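Local atomic coordinates of putative methylthioribose-1-phosphate isomerase (Archaeoglobus fulgidus, PDB entry 1T5O), a protein that probably catalyses the interconversion of 5-methylthioribose-1-phosphate and 5-methylthioribulose-1-phosphate, an isomerisation in methionine biosynthesis. Residues A156-T161 with V170-V175; I219-G224 with S251-H256; I236-V241 with P330-V335. All blocks are in the same frame, centred on the assembly; numbering follows the deposited sequence.

Interaction 1: residues A156-T161 with V170-V175; sequences AGRLAT and VVRSAV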
ATOM      1  N   ALA A 156      13.954  -4.493  -8.544  1.00 21.65           N
ATOM      2  CA  ALA A 156      14.600  -5.150  -9.677  1.00 21.89           C
ATOM      3  C   ALA A 156      15.979  -4.486  -9.814  1.00 21.05           C
ATOM      4  O   ALA A 156      16.297  -3.852 -10.822  1.00 19.64           O
ATOM      5  CB  ALA A 156      13.753  -4.938 -10.949  1.00 21.60           C
ATOM      6  N   GLY A 157      16.778  -4.625  -8.760  1.00 21.86           N
ATOM      7  CA  GLY A 157      18.095  -4.028  -8.734  1.00 21.54           C
ATOM      8  C   GLY A 157      19.221  -5.016  -8.499  1.00 22.60           C
ATOM      9  O   GLY A 157      19.080  -6.212  -8.772  1.00 20.46           O
ATOM     10  N   ARG A 158      20.335  -4.515  -7.963  1.00 23.32           N
ATOM     11  CA  ARG A 158      21.518  -5.338  -7.747  1.00 25.43           C
ATOM     12  C   ARG A 158      21.404  -6.316  -6.588  1.00 29.25           C
ATOM     13  O   ARG A 158      22.212  -7.232  -6.472  1.00 32.99           O
ATOM     14  CB  ARG A 158      22.779  -4.449  -7.591  1.00 25.44           C
ATOM     15  CG  ARG A 158      22.817  -3.496  -6.365  1.00 24.97           C
ATOM     16  CD  ARG A 158      24.162  -2.747  -6.386  1.00 28.92           C
ATOM     17  NE  ARG A 158      24.384  -1.764  -5.320  1.00 29.31           N
ATOM     18  CZ  ARG A 158      24.721  -2.053  -4.065  1.00 29.55           C
ATOM     19  NH1 ARG A 158      24.868  -3.310  -3.674  1.00 30.89           N
ATOM     20  NH2 ARG A 158      24.959  -1.066  -3.206  1.00 31.32           N
ATOM     21  N   LEU A 159      20.412  -6.145  -5.727  1.00 28.34           N
ATOM     22  CA  LEU A 159      20.267  -7.095  -4.644  1.00 29.57           C
ATOM     23  C   LEU A 159      19.557  -8.348  -5.183  1.00 31.12           C
ATOM     24  O   LEU A 159      19.859  -9.468  -4.756  1.00 31.99           O
ATOM     25  CB  LEU A 159      19.491  -6.466  -3.474  1.00 28.53           C
ATOM     26  CG  LEU A 159      20.276  -5.374  -2.723  1.00 29.31           C
ATOM     27  CD1 LEU A 159      19.376  -4.676  -1.698  1.00 29.31           C
ATOM     28  CD2 LEU A 159      21.500  -5.989  -2.042  1.00 27.99           C
ATOM     29  N   ALA A 160      18.668  -8.143  -6.165  1.00 30.10           N
ATOM     30  CA  ALA A 160      17.883  -9.204  -6.795  1.00 29.54           C
ATOM     31  C   ALA A 160      18.666  -9.968  -7.882  1.00 30.67           C
ATOM     32  O   ALA A 160      18.201 -10.991  -8.414  1.00 31.67           O
ATOM     33  CB  ALA A 160      16.615  -8.600  -7.396  1.00 27.87           C
ATOM     34  N   THR A 161      19.837  -9.457  -8.240  1.00 27.81           N
ATOM     35  CA  THR A 161      20.656 -10.118  -9.234  1.00 28.07           C
ATOM     36  C   THR A 161      22.020 -10.285  -8.589  1.00 28.81           C
ATOM     37  O   THR A 161      22.154 -10.024  -7.393  1.00 29.61           O
ATOM     38  CB  THR A 161      20.742  -9.274 -10.520  1.00 26.19           C
ATOM     39  OG1 THR A 161      21.256  -7.973 -10.213  1.00 27.64           O
ATOM     40  CG2 THR A 161      19.363  -9.125 -11.138  1.00 25.19           C
ATOM     41  N   VAL A 170      19.133  -0.369 -15.609  1.00 18.30           N
ATOM     42  CA  VAL A 170      18.905   0.590 -16.707  1.00 18.29           C
ATOM     43  C   VAL A 170      19.154   2.005 -16.186  1.00 18.74           C
ATOM     44  O   VAL A 170      19.702   2.867 -16.887  1.00 21.79           O
ATOM     45  CB  VAL A 170      17.455   0.492 -17.237  1.00 19.16           C
ATOM     46  CG1 VAL A 170      17.137   1.684 -18.156  1.00 17.09           C
ATOM     47  CG2 VAL A 170      17.268  -0.839 -18.007  1.00 20.40           C
ATOM     48  N   VAL A 171      18.740   2.243 -14.956  1.00 19.58           N
ATOM     49  CA  VAL A 171      18.970   3.522 -14.313  1.00 20.78           C
ATOM     50  C   VAL A 171      20.483   3.651 -14.097  1.00 21.96           C
ATOM     51  O   VAL A 171      21.061   4.684 -14.442  1.00 21.05           O
ATOM     52  CB  VAL A 171      18.240   3.628 -12.950  1.00 20.70           C
ATOM     53  CG1 VAL A 171      18.692   4.877 -12.207  1.00 21.97           C
ATOM     54  CG2 VAL A 171      16.726   3.706 -13.166  1.00 19.11           C
ATOM     55  N   ARG A 172      21.145   2.615 -13.571  1.00 21.42           N
ATOM     56  CA  ARG A 172      22.599   2.744 -13.371  1.00 22.19           C
ATOM     57  C   ARG A 172      23.335   3.009 -14.680  1.00 23.62           C
ATOM     58  O   ARG A 172      24.263   3.820 -14.717  1.00 24.43           O
ATOM     59  CB  ARG A 172      23.209   1.509 -12.684  1.00 22.29           C
ATOM     60  CG  ARG A 172      22.751   1.345 -11.244  1.00 23.62           C
ATOM     61  CD  ARG A 172      23.528   0.270 -10.476  1.00 22.53           C
ATOM     62  NE  ARG A 172      23.137   0.319  -9.070  1.00 22.38           N
ATOM     63  CZ  ARG A 172      22.066  -0.276  -8.562  1.00 22.62           C
ATOM     64  NH1 ARG A 172      21.268  -0.999  -9.343  1.00 23.26           N
ATOM     65  NH2 ARG A 172      21.763  -0.105  -7.280  1.00 22.15           N
ATOM     66  N   SER A 173      22.936   2.363 -15.771  1.00 24.44           N
ATOM     67  CA  SER A 173      23.637   2.615 -17.027  1.00 23.87           C
ATOM     68  C   SER A 173      23.460   4.057 -17.512  1.00 25.78           C
ATOM     69  O   SER A 173      24.408   4.655 -18.052  1.00 24.40           O
ATOM     70  CB  SER A 173      23.182   1.643 -18.115  1.00 23.95           C
ATOM     71  OG  SER A 173      23.545   0.314 -17.761  1.00 25.91           O
ATOM     72  N   ALA A 174      22.267   4.628 -17.323  1.00 22.97           N
ATOM     73  CA  ALA A 174      22.060   5.999 -17.756  1.00 24.16           C
ATOM     74  C   ALA A 174      22.845   6.978 -16.880  1.00 25.31           C
ATOM     75  O   ALA A 174      23.371   7.982 -17.375  1.00 26.09           O
ATOM     76  CB  ALA A 174      20.573   6.353 -17.747  1.00 23.23           C
ATOM     77  N   VAL A 175      22.900   6.710 -15.583  1.00 25.66           N
ATOM     78  CA  VAL A 175      23.640   7.577 -14.668  1.00 27.17           C
ATOM     79  C   VAL A 175      25.123   7.544 -15.072  1.00 29.61           C
ATOM     80  O   VAL A 175      25.786   8.575 -15.091  1.00 28.98           O
ATOM     81  CB  VAL A 175      23.446   7.112 -13.195  1.00 27.75           C
ATOM     82  CG1 VAL A 175      24.450   7.803 -12.252  1.00 27.80           C
ATOM     83  CG2 VAL A 175      22.021   7.446 -12.749  1.00 27.48           C
TER

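Interaction 2: residues I219-G224 with S251-H256; sequences IVMQKG and SVVAKH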
ATOM      1  N   ILE A 219      -1.385  10.195  -7.705  1.00 18.67           N
ATOM      2  CA  ILE A 219      -1.098  11.612  -7.589  1.00 17.93           C
ATOM      3  C   ILE A 219       0.222  12.047  -8.229  1.00 20.07           C
ATOM      4  O   ILE A 219       0.295  13.148  -8.831  1.00 18.62           O
ATOM      5  CB  ILE A 219      -1.201  12.093  -6.108  1.00 19.56           C
ATOM      6  CG1 ILE A 219      -1.334  13.633  -6.063  1.00 19.77           C
ATOM      7  CG2 ILE A 219       0.023  11.602  -5.274  1.00 20.44           C
ATOM      8  CD1 ILE A 219      -1.539  14.166  -4.631  1.00 18.10           C
ATOM      9  N   VAL A 220       1.255  11.203  -8.164  1.00 19.80           N
ATOM     10  CA  VAL A 220       2.525  11.629  -8.760  1.00 21.77           C
ATOM     11  C   VAL A 220       2.417  11.766 -10.276  1.00 22.58           C
ATOM     12  O   VAL A 220       3.019  12.678 -10.863  1.00 21.95           O
ATOM     13  CB  VAL A 220       3.760  10.710  -8.357  1.00 22.01           C
ATOM     14  CG1 VAL A 220       4.035  10.828  -6.854  1.00 21.52           C
ATOM     15  CG2 VAL A 220       3.522   9.238  -8.738  1.00 22.04           C
ATOM     16  N   MET A 221       1.645  10.892 -10.926  1.00 23.18           N
ATOM     17  CA  MET A 221       1.486  11.023 -12.371  1.00 24.92           C
ATOM     18  C   MET A 221       0.547  12.157 -12.681  1.00 26.47           C
ATOM     19  O   MET A 221       0.724  12.874 -13.656  1.00 28.72           O
ATOM     20  CB  MET A 221       0.990   9.726 -12.995  1.00 24.23           C
ATOM     21  CG  MET A 221       2.059   8.652 -12.918  1.00 26.17           C
ATOM     22  SD  MET A 221       1.586   7.089 -13.667  1.00 26.92           S
ATOM     23  CE  MET A 221       2.918   6.013 -13.112  1.00 28.75           C
ATOM     24  N   GLN A 222      -0.442  12.336 -11.819  1.00 25.89           N
ATOM     25  CA  GLN A 222      -1.409  13.390 -11.974  1.00 27.79           C
ATOM     26  C   GLN A 222      -0.652  14.724 -11.933  1.00 26.51           C
ATOM     27  O   GLN A 222      -0.967  15.659 -12.671  1.00 27.17           O
ATOM     28  CB  GLN A 222      -2.424  13.258 -10.827  1.00 30.14           C
ATOM     29  CG  GLN A 222      -3.635  14.102 -10.891  1.00 32.55           C
ATOM     30  CD  GLN A 222      -4.490  13.899  -9.655  1.00 33.28           C
ATOM     31  OE1 GLN A 222      -3.982  13.936  -8.527  1.00 36.82           O
ATOM     32  NE2 GLN A 222      -5.776  13.683  -9.850  1.00 27.57           N
ATOM     33  N   LYS A 223       0.363  14.809 -11.082  1.00 25.26           N
ATOM     34  CA  LYS A 223       1.152  16.037 -10.967  1.00 26.75           C
ATOM     35  C   LYS A 223       2.299  16.137 -11.956  1.00 26.47           C
ATOM     36  O   LYS A 223       3.055  17.097 -11.912  1.00 27.83           O
ATOM     37  CB  LYS A 223       1.713  16.192  -9.541  1.00 26.65           C
ATOM     38  CG  LYS A 223       0.618  16.518  -8.525  1.00 30.42           C
ATOM     39  CD  LYS A 223       1.151  16.668  -7.127  1.00 32.47           C
ATOM     40  CE  LYS A 223       0.504  17.893  -6.485  1.00 39.72           C
ATOM     41  NZ  LYS A 223      -1.006  17.890  -6.551  1.00 39.80           N
ATOM     42  N   GLY A 224       2.458  15.150 -12.829  1.00 25.35           N
ATOM     43  CA  GLY A 224       3.538  15.225 -13.799  1.00 25.14           C
ATOM     44  C   GLY A 224       4.935  15.056 -13.231  1.00 26.20           C
ATOM     45  O   GLY A 224       5.908  15.556 -13.807  1.00 26.59           O
ATOM     46  N   SER A 251       0.690  -0.000 -13.992  1.00 15.51           N
ATOM     47  CA  SER A 251       0.580   0.049 -15.453  1.00 15.90           C
ATOM     48  C   SER A 251      -0.721   0.722 -15.933  1.00 14.78           C
ATOM     49  O   SER A 251      -0.744   1.353 -16.994  1.00 15.91           O
ATOM     50  CB  SER A 251       0.710  -1.363 -16.063  1.00 14.53           C
ATOM     51  OG  SER A 251      -0.550  -2.039 -16.129  1.00 17.83           O
ATOM     52  N   VAL A 252      -1.794   0.606 -15.157  1.00 14.53           N
ATOM     53  CA  VAL A 252      -3.063   1.189 -15.570  1.00 16.45           C
ATOM     54  C   VAL A 252      -2.999   2.718 -15.452  1.00 18.17           C
ATOM     55  O   VAL A 252      -3.444   3.426 -16.351  1.00 18.37           O
ATOM     56  CB  VAL A 252      -4.242   0.639 -14.708  1.00 18.49           C
ATOM     57  CG1 VAL A 252      -5.560   1.434 -14.988  1.00 16.31           C
ATOM     58  CG2 VAL A 252      -4.476  -0.830 -15.045  1.00 16.93           C
ATOM     59  N   VAL A 253      -2.434   3.213 -14.352  1.00 17.06           N
ATOM     60  CA  VAL A 253      -2.325   4.651 -14.134  1.00 16.50           C
ATOM     61  C   VAL A 253      -1.382   5.248 -15.191  1.00 19.46           C
ATOM     62  O   VAL A 253      -1.690   6.274 -15.809  1.00 20.13           O
ATOM     63  CB  VAL A 253      -1.820   4.935 -12.695  1.00 16.96           C
ATOM     64  CG1 VAL A 253      -1.715   6.454 -12.455  1.00 18.50           C
ATOM     65  CG2 VAL A 253      -2.804   4.330 -11.688  1.00 15.64           C
ATOM     66  N   ALA A 254      -0.248   4.588 -15.431  1.00 17.88           N
ATOM     67  CA  ALA A 254       0.694   5.071 -16.426  1.00 20.45           C
ATOM     68  C   ALA A 254       0.054   5.126 -17.823  1.00 19.65           C
ATOM     69  O   ALA A 254       0.235   6.091 -18.555  1.00 22.33           O
ATOM     70  CB  ALA A 254       1.952   4.183 -16.448  1.00 18.98           C
ATOM     71  N   LYS A 255      -0.676   4.090 -18.191  1.00 21.01           N
ATOM     72  CA  LYS A 255      -1.332   4.045 -19.501  1.00 23.10           C
ATOM     73  C   LYS A 255      -2.315   5.233 -19.646  1.00 24.03           C
ATOM     74  O   LYS A 255      -2.315   5.940 -20.650  1.00 24.34           O
ATOM     75  CB  LYS A 255      -2.062   2.696 -19.651  1.00 24.06           C
ATOM     76  CG  LYS A 255      -2.972   2.587 -20.859  1.00 29.00           C
ATOM     77  CD  LYS A 255      -2.290   3.146 -22.099  1.00 34.50           C
ATOM     78  CE  LYS A 255      -1.149   2.273 -22.537  1.00 35.96           C
ATOM     79  NZ  LYS A 255      -1.715   1.169 -23.331  1.00 40.77           N
ATOM     80  N   HIS A 256      -3.119   5.474 -18.618  1.00 24.23           N
ATOM     81  CA  HIS A 256      -4.076   6.577 -18.656  1.00 24.08           C
ATOM     82  C   HIS A 256      -3.392   7.938 -18.810  1.00 24.75           C
ATOM     83  O   HIS A 256      -3.949   8.860 -19.416  1.00 21.84           O
ATOM     84  CB  HIS A 256      -4.915   6.610 -17.382  1.00 26.24           C
ATOM     85  CG  HIS A 256      -5.992   7.643 -17.428  1.00 30.30           C
ATOM     86  ND1 HIS A 256      -7.144   7.473 -18.168  1.00 30.03           N
ATOM     87  CD2 HIS A 256      -6.042   8.907 -16.939  1.00 32.79           C
ATOM     88  CE1 HIS A 256      -7.853   8.590 -18.135  1.00 32.69           C
ATOM     89  NE2 HIS A 256      -7.206   9.475 -17.398  1.00 30.55           N
TER

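Interaction 3: residues I236-V241 with P330-V335; sequences IVRDAV and PYEVNV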
ATOM      1  N   ILE A 236       7.401 -13.637 -18.295  1.00 20.28           N
ATOM      2  CA  ILE A 236       6.719 -12.994 -19.404  1.00 16.70           C
ATOM      3  C   ILE A 236       6.155 -14.033 -20.363  1.00 19.00           C
ATOM      4  O   ILE A 236       6.904 -14.822 -20.941  1.00 17.54           O
ATOM      5  CB  ILE A 236       7.671 -12.046 -20.150  1.00 17.49           C
ATOM      6  CG1 ILE A 236       8.203 -10.981 -19.153  1.00 17.93           C
ATOM      7  CG2 ILE A 236       6.913 -11.399 -21.351  1.00 18.27           C
ATOM      8  CD1 ILE A 236       9.241 -10.008 -19.688  1.00 16.55           C
ATOM      9  N   VAL A 237       4.828 -14.039 -20.504  1.00 17.75           N
ATOM     10  CA  VAL A 237       4.143 -14.976 -21.393  1.00 18.90           C
ATOM     11  C   VAL A 237       3.631 -14.186 -22.597  1.00 20.44           C
ATOM     12  O   VAL A 237       3.787 -12.962 -22.642  1.00 17.43           O
ATOM     13  CB  VAL A 237       3.004 -15.732 -20.651  1.00 19.75           C
ATOM     14  CG1 VAL A 237       3.619 -16.566 -19.514  1.00 18.93           C
ATOM     15  CG2 VAL A 237       1.944 -14.745 -20.111  1.00 18.18           C
ATOM     16  N   ARG A 238       3.010 -14.860 -23.563  1.00 21.01           N
ATOM     17  CA  ARG A 238       2.604 -14.183 -24.783  1.00 22.44           C
ATOM     18  C   ARG A 238       1.644 -13.032 -24.691  1.00 22.63           C
ATOM     19  O   ARG A 238       1.628 -12.193 -25.591  1.00 23.71           O
ATOM     20  CB  ARG A 238       2.092 -15.188 -25.820  1.00 24.18           C
ATOM     21  CG  ARG A 238       3.177 -16.152 -26.261  1.00 27.66           C
ATOM     22  CD  ARG A 238       2.941 -16.685 -27.661  1.00 28.92           C
ATOM     23  NE  ARG A 238       1.602 -17.211 -27.849  1.00 29.37           N
ATOM     24  CZ  ARG A 238       1.179 -18.389 -27.409  1.00 30.09           C
ATOM     25  NH1 ARG A 238       1.995 -19.194 -26.736  1.00 33.38           N
ATOM     26  NH2 ARG A 238      -0.066 -18.767 -27.656  1.00 29.53           N
ATOM     27  N   ASP A 239       0.837 -12.983 -23.640  1.00 22.07           N
ATOM     28  CA  ASP A 239      -0.105 -11.878 -23.492  1.00 20.19           C
ATOM     29  C   ASP A 239       0.081 -11.109 -22.202  1.00 20.85           C
ATOM     30  O   ASP A 239      -0.751 -10.263 -21.863  1.00 21.05           O
ATOM     31  CB  ASP A 239      -1.541 -12.396 -23.561  1.00 22.93           C
ATOM     32  CG  ASP A 239      -1.819 -13.535 -22.562  1.00 25.14           C
ATOM     33  OD1 ASP A 239      -2.990 -13.927 -22.444  1.00 24.42           O
ATOM     34  OD2 ASP A 239      -0.886 -14.054 -21.904  1.00 23.41           O
ATOM     35  N   ALA A 240       1.151 -11.369 -21.456  1.00 18.25           N
ATOM     36  CA  ALA A 240       1.281 -10.631 -20.196  1.00 19.43           C
ATOM     37  C   ALA A 240       2.596 -10.709 -19.470  1.00 19.05           C
ATOM     38  O   ALA A 240       3.364 -11.632 -19.653  1.00 19.16           O
ATOM     39  CB  ALA A 240       0.165 -11.065 -19.218  1.00 19.84           C
ATOM     40  N   VAL A 241       2.823  -9.713 -18.622  1.00 16.39           N
ATOM     41  CA  VAL A 241       4.011  -9.678 -17.790  1.00 16.65           C
ATOM     42  C   VAL A 241       3.585  -9.963 -16.351  1.00 17.13           C
ATOM     43  O   VAL A 241       2.782  -9.221 -15.791  1.00 18.11           O
ATOM     44  CB  VAL A 241       4.701  -8.291 -17.835  1.00 14.36           C
ATOM     45  CG1 VAL A 241       5.830  -8.252 -16.835  1.00 15.87           C
ATOM     46  CG2 VAL A 241       5.272  -8.033 -19.264  1.00 16.93           C
ATOM     47  N   PRO A 330       4.407  -4.972 -32.440  1.00 21.72           N
ATOM     48  CA  PRO A 330       3.662  -6.130 -31.919  1.00 21.51           C
ATOM     49  C   PRO A 330       4.621  -7.205 -31.368  1.00 21.57           C
ATOM     50  O   PRO A 330       5.515  -7.691 -32.083  1.00 22.41           O
ATOM     51  CB  PRO A 330       2.865  -6.599 -33.139  1.00 21.23           C
ATOM     52  CG  PRO A 330       3.824  -6.317 -34.286  1.00 20.92           C
ATOM     53  CD  PRO A 330       4.435  -4.966 -33.918  1.00 21.49           C
ATOM     54  N   TYR A 331       4.430  -7.569 -30.101  1.00 19.04           N
ATOM     55  CA  TYR A 331       5.281  -8.541 -29.444  1.00 19.72           C
ATOM     56  C   TYR A 331       5.244  -9.933 -30.078  1.00 20.83           C
ATOM     57  O   TYR A 331       6.264 -10.605 -30.120  1.00 19.36           O
ATOM     58  CB  TYR A 331       4.936  -8.599 -27.950  1.00 20.25           C
ATOM     59  CG  TYR A 331       5.211  -7.271 -27.252  1.00 21.66           C
ATOM     60  CD1 TYR A 331       4.188  -6.572 -26.590  1.00 19.62           C
ATOM     61  CD2 TYR A 331       6.489  -6.708 -27.277  1.00 19.17           C
ATOM     62  CE1 TYR A 331       4.446  -5.327 -25.964  1.00 21.75           C
ATOM     63  CE2 TYR A 331       6.758  -5.472 -26.665  1.00 22.07           C
ATOM     64  CZ  TYR A 331       5.737  -4.784 -26.011  1.00 22.35           C
ATOM     65  OH  TYR A 331       6.021  -3.564 -25.416  1.00 21.72           O
ATOM     66  N   GLU A 332       4.086 -10.326 -30.603  1.00 21.57           N
ATOM     67  CA  GLU A 332       3.920 -11.633 -31.239  1.00 25.97           C
ATOM     68  C   GLU A 332       4.920 -11.754 -32.390  1.00 23.80           C
ATOM     69  O   GLU A 332       5.397 -12.843 -32.707  1.00 23.78           O
ATOM     70  CB  GLU A 332       2.497 -11.778 -31.780  1.00 29.10           C
ATOM     71  CG  GLU A 332       2.032 -13.220 -31.893  1.00 39.49           C
ATOM     72  CD  GLU A 332       1.775 -13.873 -30.529  1.00 44.29           C
ATOM     73  OE1 GLU A 332       1.200 -13.218 -29.630  1.00 47.25           O
ATOM     74  OE2 GLU A 332       2.129 -15.056 -30.361  1.00 50.33           O
ATOM     75  N   VAL A 333       5.221 -10.630 -33.024  1.00 22.92           N
ATOM     76  CA  VAL A 333       6.197 -10.633 -34.106  1.00 22.36           C
ATOM     77  C   VAL A 333       7.623 -10.372 -33.597  1.00 21.33           C
ATOM     78  O   VAL A 333       8.546 -11.119 -33.910  1.00 21.77           O
ATOM     79  CB  VAL A 333       5.890  -9.542 -35.187  1.00 22.20           C
ATOM     80  CG1 VAL A 333       7.002  -9.524 -36.231  1.00 22.34           C
ATOM     81  CG2 VAL A 333       4.570  -9.817 -35.879  1.00 20.76           C
ATOM     82  N   ASN A 334       7.793  -9.332 -32.788  1.00 20.92           N
ATOM     83  CA  ASN A 334       9.122  -8.925 -32.344  1.00 21.99           C
ATOM     84  C   ASN A 334       9.842  -9.655 -31.238  1.00 22.68           C
ATOM     85  O   ASN A 334      11.074  -9.621 -31.189  1.00 23.95           O
ATOM     86  CB  ASN A 334       9.115  -7.426 -32.040  1.00 21.67           C
ATOM     87  CG  ASN A 334       8.738  -6.609 -33.253  1.00 25.18           C
ATOM     88  OD1 ASN A 334       9.038  -7.003 -34.370  1.00 26.62           O
ATOM     89  ND2 ASN A 334       8.091  -5.466 -33.044  1.00 25.70           N
ATOM     90  N   VAL A 335       9.101 -10.304 -30.354  1.00 21.84           N
ATOM     91  CA  VAL A 335       9.734 -11.055 -29.281  1.00 22.58           C
ATOM     92  C   VAL A 335      10.524 -12.232 -29.888  1.00 23.59           C
ATOM     93  O   VAL A 335      11.709 -12.402 -29.586  1.00 22.44           O
ATOM     94  CB  VAL A 335       8.681 -11.529 -28.255  1.00 21.62           C
ATOM     95  CG1 VAL A 335       9.223 -12.676 -27.389  1.00 20.41           C
ATOM     96  CG2 VAL A 335       8.297 -10.329 -27.345  1.00 19.51           C
TER
HETATM   97  O   HOH W   1       2.622 -11.774 -28.096  1.00 35.81           O

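Interaction 1: residues A156-T161 with V170-V175
G157 meets R172 through its CA, which lies at the edge of the guanidinium, near its plane and 4.4 Å from R172 NH1. R158 carries most of the loop's share of the contact. Its CG sits between the backbone N and the carbonyl carbon (chi1 64°), and from there the chain runs extended to NE, crossing the equally extended R172 chain at about a right angle. R158 CG lies 3.7 Å from R172 NH2 over one face of that guanidinium, and R158 CD lies over the same group, offset toward its rim. The two guanidinium planes stand 63° apart and do not stack. R158 NE comes within 3.7 Å of R172 NH2, yet nearby acids offset the two charges: D205 OD2 makes salt bridges with the NE of each arginine, and E201 OE1 bridges to R172 NH2 while accepting a hydrogen bond from the backbone N of R158. Farther along, A160 N makes a weak bond back to G157 O. The loop follows strand 149-152 and leads into helix 167-176, the crossover of a beta-alpha-beta unit in a Rossmann-like sheet, and runs close to the predicted substrate-binding R45 and the predicted transition-state stabiliser C154.

Interaction 2: residues I219-G224 with S251-H256
M221 reaches from helix 217-222 to helix 247-256 with its thioether, and V253 and A254 receive it. Its CG lies anti to the carbonyl carbon and beside the backbone N (chi1 -69°), and beyond CG the chain is fully extended, with chi2 at -179° and the last torsion close to it. This straight arm carries the sulfur right up to the backbone of the facing helix: SD is 3.5 Å from A254 CA and 3.6 Å from A254 N, so it rests on main-chain atoms as much as on side chains. The methyl goes a little farther, CE lying 3.9 Å from A254 CB, and a small residue at that place lets the tip of the methionine come close to the helix. V253 supplies the other wall. Its CG1 is anti to the backbone N and touches M221 SD at 3.6 Å. The contact is buried, and its side-chain part is apolar. Helix 217-222 leads into strand 228-231, and helix 247-256 is the crossover from that strand to the neighbouring parallel strand 261-264, a beta-alpha-beta arrangement of the Rossmann-like domain; M221 and A254 both also touch V229 of strand 228-231. With an alanine here, the sulfur and methyl would be lost, and V253 CG1 and the A254 backbone would probably be left beside a gap between the two helices. Helix 217-222 ends in a Schellman motif at G224, whose phi of 71° is positive and whose N bonds back to M221 O at 3.0 Å. Other side chains of this segment reach the second subunit: I219 packs on I245 of that chain, V220 and K223 on its Y305, and Q222 NE2 donates a hydrogen bond to its P311 O.

Interaction 3: residues I236-V241 with P330-V335
R238 meets E332 where the turn of a beta hairpin faces the first turn of the C-terminal helix 331-338. The hairpin joins strands 235-237 and 240-244 through a type I turn from V237 to A240, with V237 N bonded to A240 O at 2.9 Å. The ionic part is a salt bridge, a rather long one, between R238 NE and E332 OE2 at 3.4 Å. OE2 comes to the edge of the guanidinium, near its plane, while the carboxylate is turned 81° against that plane; the same oxygen lies 3.3 Å from R238 CD. The arginine chain bends at chi3 (-51°), which swings NE round to this oxygen. The guanidinium has a second grip, since R238 NH1 donates to W272 O in the same chain. E332 swings its CG anti to the backbone N and then bends at chi2 (71°), carrying the carboxylate back toward the turn. E332 is the second residue after P330, which holds the N-cap position, and the helix N terminus probably also eases its negative charge. The solvent-mediated part uses the other carboxylate oxygen: one water donates to R238 O at 2.7 Å and to E332 OE1 at 2.5 Å, a distance short enough to be doubtful in detail.

Overall arrangement
From the N terminus, interaction 1 comes first and is the most local: only eight residues separate its segments, and it closes the loop between strand 149-152 and helix 167-176. It is complete before the others begin. Interaction 2 opens at helix 217-222 and closes at helix 247-256, with strand 228-231 and the hairpin between. Interaction 3 starts in that hairpin and closes at helix 331-338, so the two cross, strand 240-244 leading directly into helix 247-256. The three contacts are separate, their centres 23 to 24 Å apart. Together they tie a loop to its own helix, two helices beside the parallel sheet, and the hairpin to the C-terminal helix.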